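Local atomic coordinates of KLLA0F12672p (PDB entry 4M3O), a protein that probably dephosphorylates the C-terminal repeats of the largest RNA polymerase II subunit, as a zinc-binding phosphatase of the RPAP2 family, seen here as its N-terminal domain. Residues I5-I8 and K9-L13; L22-R25 and E26-I30; K44-R47 and T48-I52. All blocks are in the same frame, centred on the assembly; numbering follows the deposited sequence.

Contact 1. Residues I5-I8 and K9-L13; sequences IEEI and KEVVL
I8 O accepts two backbone amides at once. V12 N comes to 2.8 Å from I8 O, and L13 N to 3.2 Å from the same oxygen. The bond from V12 is bent, with an N-H...O angle of 140°. Because L13 lies five residues on from I8, helix 5-13 widens here into a pi-type turn. The preceding turn is regular: K9 N bonds to I5 O, E10 N to E6 O and V11 N to E7 O.

The apolar contacts run along the helix, with side chains lying side by side. K9 CE rests 3.7 Å from I5 CG2. K9 has CG anti to its own carbonyl carbon (chi1 -75°), and the extended chain beyond CG carries its methylenes back along I5. On another side of the helix, I8 CG2 lies 4.1 Å from V12 CB, and both residues are buried. E7 OE1 approaches V11 CG2 at 3.7 Å, a van der Waals touch.

The charged ends of E6 and E7 pair beyond this helix. E7 OE2 forms a salt bridge with K41, and E6 OE1 forms one with R47. K9 NZ forms a long, weak ion pair with D141, and it stays 5.6 Å from E6 OE2. With an alanine in place of K9 the methylenes beside I5 CG2 are gone, which would probably leave that methyl less covered and D141 without its distant positive mate.

The helix is thus held by its backbone bonds and by aliphatic packing. E7 and E6 also tie it by salt bridges to K41 and to R47 of helix 46-52.

Contact 2. Residues L22-R25 and E26-I30; sequences LTIR and EVETI
R25 O is gripped twice by T29. T29 OG1 donates to R25 O at 2.7 Å, and T29 N donates to it at 3.0 Å. The two donors reach the oxygen from opposite faces of its carbonyl plane. The hydroxyl can do this because OG1 is anti to the T29 carbonyl carbon (chi1 -56°), which turns it back toward the preceding turn of the helix.

R25 and E28 lie alongside each other, pointing the same way. R25 NE meets E28 OE1 at 3.4 Å, a weak hydrogen bond within a salt bridge. The carboxylate oxygen comes in at the edge of the guanidinium, and the two planes are 37° apart. Both residues are exposed.

T23 and E26 form a capping box at the start of helix 24-40. T23 N donates to E26 OE2 at 2.8 Å, in a nearly straight bond of 171°. It meets that oxygen on the anti side, somewhat out of the carboxylate plane. In return E26 N donates to T23 OG1 at 3.2 Å. T23 OG1 also gives E26 OE2 a weak bond. Two groups of T23 therefore hold the E26 carboxylate, and E26 N, whose backbone bond to T23 O is weak, gains a side-chain acceptor.

The apolar part is made by L22, just before the N-cap. L22 CD1 lies 3.7 Å from I30 CD1, and L22 CB lies 4.0 Å from V27 CG2. L22 crosses both side chains at about a right angle. H139 also touches L22, and L132 packs on V27. I30, the buried member, reaches V12 and L13 of helix 5-13.

Contact 3. Residues K44-R47 and T48-I52; sequences KDAR and TMKYI
Helix 46-52 starts with an N-cap: D45 holds that position, and its side chain accepts from T48 N. The bond from T48 N to D45 OD2 is 2.9 Å long. The amide approaches from above the carboxylate plane, 39° out of it. T48 OG1 donates to the same D45 OD2; at 2.5 Å this bond is very short, and its exact length is doubtful. One carboxylate oxygen thus receives both the amide and the hydroxyl of T48. The cap depends on D45 CG standing between its own backbone N and carbonyl carbon (chi1 53°), which swings the carboxylate over the first turn. The D45 and T48 side chains cross at about a right angle. An acidic cap here would probably also interact favourably with the positive end of the helix dipole.

The backbone then settles into helical bonding. M49 N reaches D45 O at 3.2 Å, lying in its carbonyl plane. K50 N bonds to A46 O at 2.9 Å, and Y51 N to R47 O at 3.0 Å. The K50 methylenes run past the A46 carbonyl, with K50 CG 3.2 Å from A46 O, before the chain bends at its last torsion. K50 NZ goes on to donate to I149 O.

The R47 guanidinium pairs with E6 of helix 5-13 in a salt bridge.

T48 and M49 both pack on V43 of strand 42-43, and K44 keeps a backbone bond with A3. M49 O accepts from the hydroxyl of Y123 on helix 114-125, which also carries the zinc ligand H116. The M49 side chain is about 11 Å from the zinc ion. Helix 5-13 lies against Y51 through I5 and L13, and against I52 through I8.

Overall arrangement
From the N terminus, strand 2-3 leads into helix 5-13, which holds contact 1. Contact 2 follows at the start of helix 24-40. Contact 3 spans the short helix 46-52 from its N-cap on, just after strand 42-43, which pairs in parallel with strand 2-3. Each is local, within one continuous piece of chain, so none closes a long loop. They run in series and neither nest nor cross. Contact 1 touches contact 2 through V12 and L13 on I30. Contacts 2 and 3 do not touch; their nearest atoms are about 8 Å apart. Helix 5-13 thus packs against the first turns of helix 24-40 and along helix 46-52, with the E6-R47 salt bridge.

Contact 1. Residues I5-I8 and K9-L13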
ATOM      1  N   ILE A   5      -3.577  -3.371 -10.932  1.00 40.36           N
ATOM      2  CA  ILE A   5      -2.820  -2.324 -11.632  1.00 42.57           C
ATOM      3  C   ILE A   5      -3.707  -1.464 -12.541  1.00 46.82           C
ATOM      4  O   ILE A   5      -3.669  -0.182 -12.541  1.00 42.15           O
ATOM      5  CB  ILE A   5      -1.723  -2.983 -12.488  1.00 44.22           C
ATOM      6  CG1 ILE A   5      -0.691  -3.627 -11.585  1.00 43.02           C
ATOM      7  CG2 ILE A   5      -1.095  -1.952 -13.417  1.00 46.75           C
ATOM      8  CD1 ILE A   5       0.519  -4.198 -12.273  1.00 43.60           C
ATOM      9  N   GLU A   6      -4.535  -2.189 -13.301  1.00 45.22           N
ATOM     10  CA  GLU A   6      -5.450  -1.593 -14.293  1.00 47.77           C
ATOM     11  C   GLU A   6      -6.397  -0.596 -13.648  1.00 46.64           C
ATOM     12  O   GLU A   6      -6.612   0.519 -14.118  1.00 45.47           O
ATOM     13  CB  GLU A   6      -6.253  -2.724 -14.995  1.00 53.35           C
ATOM     14  CG  GLU A   6      -5.458  -3.550 -16.057  1.00 56.95           C
ATOM     15  CD  GLU A   6      -4.182  -4.251 -15.556  1.00 64.86           C
ATOM     16  OE1 GLU A   6      -4.205  -4.968 -14.502  1.00 59.34           O
ATOM     17  OE2 GLU A   6      -3.131  -4.090 -16.236  1.00 70.21           O
ATOM     18  N   GLU A   7      -7.002  -1.041 -12.578  1.00 51.07           N
ATOM     19  CA  GLU A   7      -7.868  -0.196 -11.749  1.00 56.06           C
ATOM     20  C   GLU A   7      -7.186   1.061 -11.176  1.00 49.62           C
ATOM     21  O   GLU A   7      -7.721   2.170 -11.227  1.00 44.26           O
ATOM     22  CB  GLU A   7      -8.334  -1.060 -10.590  1.00 59.68           C
ATOM     23  CG  GLU A   7      -9.809  -1.034 -10.336  1.00 67.27           C
ATOM     24  CD  GLU A   7     -10.129  -0.453  -9.008  1.00 69.15           C
ATOM     25  OE1 GLU A   7      -9.882   0.754  -8.817  1.00 89.08           O
ATOM     26  OE2 GLU A   7     -10.609  -1.208  -8.157  1.00 74.84           O
ATOM     27  N   ILE A   8      -6.008   0.875 -10.592  1.00 45.69           N
ATOM     28  CA  ILE A   8      -5.227   2.018 -10.069  1.00 41.83           C
ATOM     29  C   ILE A   8      -4.998   3.058 -11.165  1.00 41.99           C
ATOM     30  O   ILE A   8      -5.219   4.248 -10.950  1.00 42.83           O
ATOM     31  CB  ILE A   8      -3.909   1.548  -9.458  1.00 44.02           C
ATOM     32  CG1 ILE A   8      -4.225   0.749  -8.170  1.00 43.28           C
ATOM     33  CG2 ILE A   8      -2.979   2.739  -9.125  1.00 43.86           C
ATOM     34  CD1 ILE A   8      -3.124  -0.194  -7.794  1.00 43.16           C
ATOM     35  N   LYS A   9      -4.646   2.609 -12.358  1.00 44.53           N
ATOM     36  CA  LYS A   9      -4.355   3.522 -13.475  1.00 44.69           C
ATOM     37  C   LYS A   9      -5.602   4.280 -13.824  1.00 49.62           C
ATOM     38  O   LYS A   9      -5.572   5.476 -14.042  1.00 47.57           O
ATOM     39  CB  LYS A   9      -3.846   2.740 -14.665  1.00 45.55           C
ATOM     40  CG  LYS A   9      -2.411   2.285 -14.473  1.00 49.19           C
ATOM     41  CD  LYS A   9      -1.924   1.435 -15.641  1.00 56.10           C
ATOM     42  CE  LYS A   9      -0.464   1.037 -15.457  1.00 60.18           C
ATOM     43  NZ  LYS A   9       0.075   0.457 -16.719  1.00 63.63           N
ATOM     44  N   GLU A  10      -6.721   3.585 -13.810  1.00 53.04           N
ATOM     45  CA  GLU A  10      -7.984   4.207 -14.145  1.00 60.19           C
ATOM     46  C   GLU A  10      -8.541   5.151 -13.078  1.00 56.01           C
ATOM     47  O   GLU A  10      -9.057   6.227 -13.413  1.00 47.49           O
ATOM     48  CB  GLU A  10      -9.022   3.119 -14.473  1.00 69.28           C
ATOM     49  CG  GLU A  10      -9.103   2.783 -15.940  1.00 75.63           C
ATOM     50  CD  GLU A  10      -9.544   3.976 -16.739  1.00 74.51           C
ATOM     51  OE1 GLU A  10     -10.609   4.545 -16.422  1.00 75.43           O
ATOM     52  OE2 GLU A  10      -8.801   4.349 -17.662  1.00 85.82           O
ATOM     53  N   VAL A  11      -8.487   4.754 -11.811  1.00 51.46           N
ATOM     54  CA  VAL A  11      -9.151   5.546 -10.725  1.00 56.91           C
ATOM     55  C   VAL A  11      -8.185   6.461  -9.967  1.00 48.64           C
ATOM     56  O   VAL A  11      -8.628   7.278  -9.149  1.00 57.41           O
ATOM     57  CB  VAL A  11      -9.874   4.629  -9.679  1.00 60.50           C
ATOM     58  CG1 VAL A  11     -10.430   5.408  -8.479  1.00 69.12           C
ATOM     59  CG2 VAL A  11     -11.015   3.897 -10.324  1.00 64.10           C
ATOM     60  N   VAL A  12      -6.878   6.309 -10.169  1.00 43.10           N
ATOM     61  CA  VAL A  12      -5.920   7.150  -9.476  1.00 41.81           C
ATOM     62  C   VAL A  12      -5.089   7.959 -10.460  1.00 41.09           C
ATOM     63  O   VAL A  12      -4.947   9.167 -10.333  1.00 42.14           O
ATOM     64  CB  VAL A  12      -4.990   6.316  -8.558  1.00 47.11           C
ATOM     65  CG1 VAL A  12      -3.970   7.221  -7.876  1.00 47.15           C
ATOM     66  CG2 VAL A  12      -5.794   5.565  -7.500  1.00 46.61           C
ATOM     67  N   LEU A  13      -4.484   7.293 -11.419  1.00 38.16           N
ATOM     68  CA  LEU A  13      -3.505   7.990 -12.248  1.00 43.21           C
ATOM     69  C   LEU A  13      -4.036   8.651 -13.534  1.00 47.65           C
ATOM     70  O   LEU A  13      -3.298   9.425 -14.183  1.00 43.32           O
ATOM     71  CB  LEU A  13      -2.421   7.018 -12.633  1.00 39.82           C
ATOM     72  CG  LEU A  13      -1.514   6.530 -11.485  1.00 41.67           C
ATOM     73  CD1 LEU A  13      -0.624   5.451 -12.063  1.00 44.07           C
ATOM     74  CD2 LEU A  13      -0.636   7.630 -10.874  1.00 42.48           C
TER

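Contact 2. Residues L22-R25 and E26-I30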
ATOM      1  N   LEU A  22       4.534  16.931 -12.344  1.00 44.54           N
ATOM      2  CA  LEU A  22       3.465  17.079 -11.363  1.00 44.91           C
ATOM      3  C   LEU A  22       3.802  18.144 -10.349  1.00 39.96           C
ATOM      4  O   LEU A  22       4.977  18.299  -9.954  1.00 38.03           O
ATOM      5  CB  LEU A  22       3.284  15.755 -10.636  1.00 44.77           C
ATOM      6  CG  LEU A  22       2.831  14.607 -11.473  1.00 45.45           C
ATOM      7  CD1 LEU A  22       2.737  13.358 -10.616  1.00 46.21           C
ATOM      8  CD2 LEU A  22       1.487  14.926 -12.152  1.00 49.10           C
ATOM      9  N   THR A  23       2.779  18.857  -9.909  1.00 40.99           N
ATOM     10  CA  THR A  23       2.920  19.724  -8.747  1.00 40.22           C
ATOM     11  C   THR A  23       2.875  18.851  -7.473  1.00 38.09           C
ATOM     12  O   THR A  23       2.430  17.672  -7.487  1.00 37.90           O
ATOM     13  CB  THR A  23       1.779  20.753  -8.635  1.00 41.93           C
ATOM     14  OG1 THR A  23       0.543  20.080  -8.395  1.00 42.00           O
ATOM     15  CG2 THR A  23       1.612  21.655  -9.934  1.00 44.87           C
ATOM     16  N   ILE A  24       3.278  19.468  -6.384  1.00 41.82           N
ATOM     17  CA  ILE A  24       3.189  18.902  -5.051  1.00 44.06           C
ATOM     18  C   ILE A  24       1.769  18.550  -4.697  1.00 38.90           C
ATOM     19  O   ILE A  24       1.521  17.482  -4.132  1.00 40.57           O
ATOM     20  CB  ILE A  24       3.834  19.835  -3.974  1.00 55.51           C
ATOM     21  CG1 ILE A  24       5.327  20.117  -4.316  1.00 68.27           C
ATOM     22  CG2 ILE A  24       3.830  19.118  -2.611  1.00 53.92           C
ATOM     23  CD1 ILE A  24       5.890  21.501  -3.955  1.00 68.72           C
ATOM     24  N   ARG A  25       0.803  19.367  -5.086  1.00 41.33           N
ATOM     25  CA  ARG A  25      -0.603  19.035  -4.777  1.00 45.17           C
ATOM     26  C   ARG A  25      -1.111  17.835  -5.519  1.00 45.30           C
ATOM     27  O   ARG A  25      -1.975  17.136  -5.011  1.00 44.26           O
ATOM     28  CB  ARG A  25      -1.584  20.170  -5.092  1.00 47.72           C
ATOM     29  CG  ARG A  25      -1.491  21.330  -4.142  1.00 53.69           C
ATOM     30  CD  ARG A  25      -2.162  21.008  -2.809  1.00 56.07           C
ATOM     31  NE  ARG A  25      -1.416  21.496  -1.666  1.00 55.44           N
ATOM     32  CZ  ARG A  25      -1.279  22.758  -1.335  1.00 60.96           C
ATOM     33  NH1 ARG A  25      -1.854  23.748  -2.050  1.00 84.17           N
ATOM     34  NH2 ARG A  25      -0.603  23.052  -0.256  1.00 61.43           N
ATOM     35  N   GLU A  26      -0.665  17.663  -6.772  1.00 43.35           N
ATOM     36  CA  GLU A  26      -1.130  16.569  -7.606  1.00 40.00           C
ATOM     37  C   GLU A  26      -0.515  15.273  -7.061  1.00 35.51           C
ATOM     38  O   GLU A  26      -1.168  14.299  -7.031  1.00 37.54           O
ATOM     39  CB  GLU A  26      -0.741  16.796  -9.052  1.00 44.99           C
ATOM     40  CG  GLU A  26      -1.540  17.914  -9.731  1.00 51.12           C
ATOM     41  CD  GLU A  26      -0.930  18.395 -11.045  1.00 55.69           C
ATOM     42  OE1 GLU A  26      -1.715  18.763 -11.940  1.00 57.89           O
ATOM     43  OE2 GLU A  26       0.324  18.420 -11.186  1.00 54.27           O
ATOM     44  N   VAL A  27       0.735  15.306  -6.644  1.00 35.97           N
ATOM     45  CA  VAL A  27       1.399  14.159  -5.993  1.00 41.35           C
ATOM     46  C   VAL A  27       0.649  13.755  -4.716  1.00 43.22           C
ATOM     47  O   VAL A  27       0.349  12.578  -4.480  1.00 46.34           O
ATOM     48  CB  VAL A  27       2.854  14.476  -5.638  1.00 40.32           C
ATOM     49  CG1 VAL A  27       3.416  13.396  -4.737  1.00 41.29           C
ATOM     50  CG2 VAL A  27       3.726  14.557  -6.888  1.00 43.03           C
ATOM     51  N   GLU A  28       0.327  14.743  -3.883  1.00 43.13           N
ATOM     52  CA  GLU A  28      -0.472  14.449  -2.679  1.00 47.49           C
ATOM     53  C   GLU A  28      -1.841  13.848  -3.039  1.00 42.18           C
ATOM     54  O   GLU A  28      -2.385  13.028  -2.292  1.00 38.84           O
ATOM     55  CB  GLU A  28      -0.673  15.727  -1.846  1.00 47.31           C
ATOM     56  CG  GLU A  28       0.624  16.267  -1.254  1.00 49.95           C
ATOM     57  CD  GLU A  28       0.469  17.685  -0.623  1.00 56.18           C
ATOM     58  OE1 GLU A  28      -0.597  18.345  -0.798  1.00 49.27           O
ATOM     59  OE2 GLU A  28       1.440  18.157   0.049  1.00 53.73           O
ATOM     60  N   THR A  29      -2.440  14.328  -4.126  1.00 37.57           N
ATOM     61  CA  THR A  29      -3.789  13.867  -4.505  1.00 39.42           C
ATOM     62  C   THR A  29      -3.678  12.365  -4.907  1.00 39.60           C
ATOM     63  O   THR A  29      -4.566  11.564  -4.621  1.00 39.14           O
ATOM     64  CB  THR A  29      -4.390  14.724  -5.653  1.00 43.66           C
ATOM     65  OG1 THR A  29      -4.413  16.107  -5.274  1.00 46.05           O
ATOM     66  CG2 THR A  29      -5.847  14.283  -6.078  1.00 42.81           C
ATOM     67  N   ILE A  30      -2.597  11.997  -5.579  1.00 38.68           N
ATOM     68  CA  ILE A  30      -2.350  10.579  -5.971  1.00 42.57           C
ATOM     69  C   ILE A  30      -2.274   9.665  -4.729  1.00 40.44           C
ATOM     70  O   ILE A  30      -3.015   8.670  -4.615  1.00 38.05           O
ATOM     71  CB  ILE A  30      -1.041  10.441  -6.837  1.00 43.35           C
ATOM     72  CG1 ILE A  30      -1.245  11.096  -8.228  1.00 43.61           C
ATOM     73  CG2 ILE A  30      -0.626   8.987  -7.025  1.00 39.98           C
ATOM     74  CD1 ILE A  30       0.043  11.282  -9.045  1.00 42.17           C
TER

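Contact 3. Residues K44-R47 and T48-I52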
ATOM      1  N   LYS A  44      -5.202  -7.453  -5.224  1.00 48.42           N
ATOM      2  CA  LYS A  44      -5.619  -8.747  -5.659  1.00 48.93           C
ATOM      3  C   LYS A  44      -4.472  -9.724  -5.725  1.00 43.84           C
ATOM      4  O   LYS A  44      -4.640 -10.864  -5.386  1.00 41.41           O
ATOM      5  CB  LYS A  44      -6.410  -8.637  -6.932  1.00 62.97           C
ATOM      6  CG  LYS A  44      -5.625  -8.641  -8.212  1.00 78.52           C
ATOM      7  CD  LYS A  44      -6.574  -8.942  -9.366  1.00 95.53           C
ATOM      8  CE  LYS A  44      -7.440 -10.167  -9.082  1.00101.89           C
ATOM      9  NZ  LYS A  44      -6.588 -11.337  -8.713  1.00113.81           N
ATOM     10  N   ASP A  45      -3.287  -9.300  -6.102  1.00 41.63           N
ATOM     11  CA  ASP A  45      -2.252 -10.241  -6.391  1.00 40.04           C
ATOM     12  C   ASP A  45      -0.873  -9.631  -6.224  1.00 42.75           C
ATOM     13  O   ASP A  45      -0.705  -8.418  -6.001  1.00 35.60           O
ATOM     14  CB  ASP A  45      -2.399 -10.704  -7.890  1.00 50.36           C
ATOM     15  CG  ASP A  45      -2.450  -9.500  -8.885  1.00 59.11           C
ATOM     16  OD1 ASP A  45      -2.925  -9.640 -10.058  1.00 66.21           O
ATOM     17  OD2 ASP A  45      -2.067  -8.372  -8.474  1.00 55.68           O
ATOM     18  N   ALA A  46       0.127 -10.491  -6.356  1.00 43.88           N
ATOM     19  CA  ALA A  46       1.522 -10.110  -6.235  1.00 43.38           C
ATOM     20  C   ALA A  46       1.931  -8.985  -7.172  1.00 42.79           C
ATOM     21  O   ALA A  46       2.720  -8.080  -6.780  1.00 38.44           O
ATOM     22  CB  ALA A  46       2.409 -11.332  -6.447  1.00 49.01           C
ATOM     23  N   ARG A  47       1.426  -9.024  -8.396  1.00 40.91           N
ATOM     24  CA  ARG A  47       1.951  -8.105  -9.402  1.00 44.53           C
ATOM     25  C   ARG A  47       1.483  -6.689  -9.064  1.00 36.17           C
ATOM     26  O   ARG A  47       2.205  -5.699  -9.291  1.00 41.44           O
ATOM     27  CB  ARG A  47       1.579  -8.547 -10.849  1.00 46.93           C
ATOM     28  CG  ARG A  47       0.131  -8.360 -11.259  1.00 50.49           C
ATOM     29  CD  ARG A  47      -0.149  -8.867 -12.682  1.00 50.34           C
ATOM     30  NE  ARG A  47      -0.045  -7.835 -13.714  1.00 53.34           N
ATOM     31  CZ  ARG A  47      -0.994  -6.943 -14.021  1.00 56.16           C
ATOM     32  NH1 ARG A  47      -2.170  -6.882 -13.362  1.00 61.40           N
ATOM     33  NH2 ARG A  47      -0.761  -6.064 -14.983  1.00 54.47           N
ATOM     34  N   THR A  48       0.276  -6.589  -8.513  1.00 36.82           N
ATOM     35  CA  THR A  48      -0.266  -5.324  -8.132  1.00 38.28           C
ATOM     36  C   THR A  48       0.489  -4.742  -6.878  1.00 36.13           C
ATOM     37  O   THR A  48       0.858  -3.578  -6.797  1.00 36.38           O
ATOM     38  CB  THR A  48      -1.792  -5.440  -7.916  1.00 43.79           C
ATOM     39  OG1 THR A  48      -2.439  -5.980  -9.088  1.00 43.92           O
ATOM     40  CG2 THR A  48      -2.373  -4.038  -7.609  1.00 40.53           C
ATOM     41  N   MET A  49       0.764  -5.625  -5.948  1.00 34.92           N
ATOM     42  CA  MET A  49       1.493  -5.339  -4.726  1.00 35.94           C
ATOM     43  C   MET A  49       2.885  -4.816  -5.070  1.00 36.86           C
ATOM     44  O   MET A  49       3.355  -3.777  -4.522  1.00 34.78           O
ATOM     45  CB  MET A  49       1.476  -6.640  -3.946  1.00 39.45           C
ATOM     46  CG  MET A  49       1.668  -6.581  -2.493  1.00 46.16           C
ATOM     47  SD  MET A  49       0.609  -5.457  -1.562  1.00 45.66           S
ATOM     48  CE  MET A  49       1.710  -5.590  -0.170  1.00 43.90           C
ATOM     49  N   LYS A  50       3.520  -5.413  -6.074  1.00 35.84           N
ATOM     50  CA  LYS A  50       4.846  -4.932  -6.513  1.00 37.82           C
ATOM     51  C   LYS A  50       4.747  -3.592  -7.252  1.00 39.02           C
ATOM     52  O   LYS A  50       5.628  -2.747  -7.112  1.00 37.32           O
ATOM     53  CB  LYS A  50       5.539  -5.895  -7.417  1.00 38.77           C
ATOM     54  CG  LYS A  50       5.857  -7.255  -6.808  1.00 40.17           C
ATOM     55  CD  LYS A  50       6.042  -8.303  -7.946  1.00 42.67           C
ATOM     56  CE  LYS A  50       6.279  -9.703  -7.389  1.00 47.15           C
ATOM     57  NZ  LYS A  50       7.714  -9.934  -7.049  1.00 52.68           N
ATOM     58  N   TYR A  51       3.665  -3.406  -7.994  1.00 37.23           N
ATOM     59  CA  TYR A  51       3.428  -2.125  -8.678  1.00 38.72           C
ATOM     60  C   TYR A  51       3.217  -0.947  -7.679  1.00 36.63           C
ATOM     61  O   TYR A  51       3.736   0.129  -7.869  1.00 37.12           O
ATOM     62  CB  TYR A  51       2.207  -2.286  -9.597  1.00 37.71           C
ATOM     63  CG  TYR A  51       1.720  -1.039 -10.245  1.00 37.93           C
ATOM     64  CD1 TYR A  51       2.426  -0.457 -11.291  1.00 37.80           C
ATOM     65  CD2 TYR A  51       0.545  -0.422  -9.810  1.00 40.78           C
ATOM     66  CE1 TYR A  51       1.985   0.727 -11.895  1.00 37.27           C
ATOM     67  CE2 TYR A  51       0.067   0.736 -10.426  1.00 40.30           C
ATOM     68  CZ  TYR A  51       0.791   1.307 -11.467  1.00 39.46           C
ATOM     69  OH  TYR A  51       0.315   2.479 -12.013  1.00 44.84           O
ATOM     70  N   ILE A  52       2.418  -1.178  -6.640  1.00 37.99           N
ATOM     71  CA  ILE A  52       2.117  -0.187  -5.556  1.00 39.45           C
ATOM     72  C   ILE A  52       3.318   0.526  -4.978  1.00 34.03           C
ATOM     73  O   ILE A  52       3.236   1.677  -4.591  1.00 32.57           O
ATOM     74  CB  ILE A  52       1.427  -0.914  -4.371  1.00 42.02           C
ATOM     75  CG1 ILE A  52       0.115  -1.460  -4.802  1.00 51.71           C
ATOM     76  CG2 ILE A  52       1.086   0.010  -3.243  1.00 48.58           C
ATOM     77  CD1 ILE A  52      -0.565  -0.534  -5.736  1.00 44.29           C
TER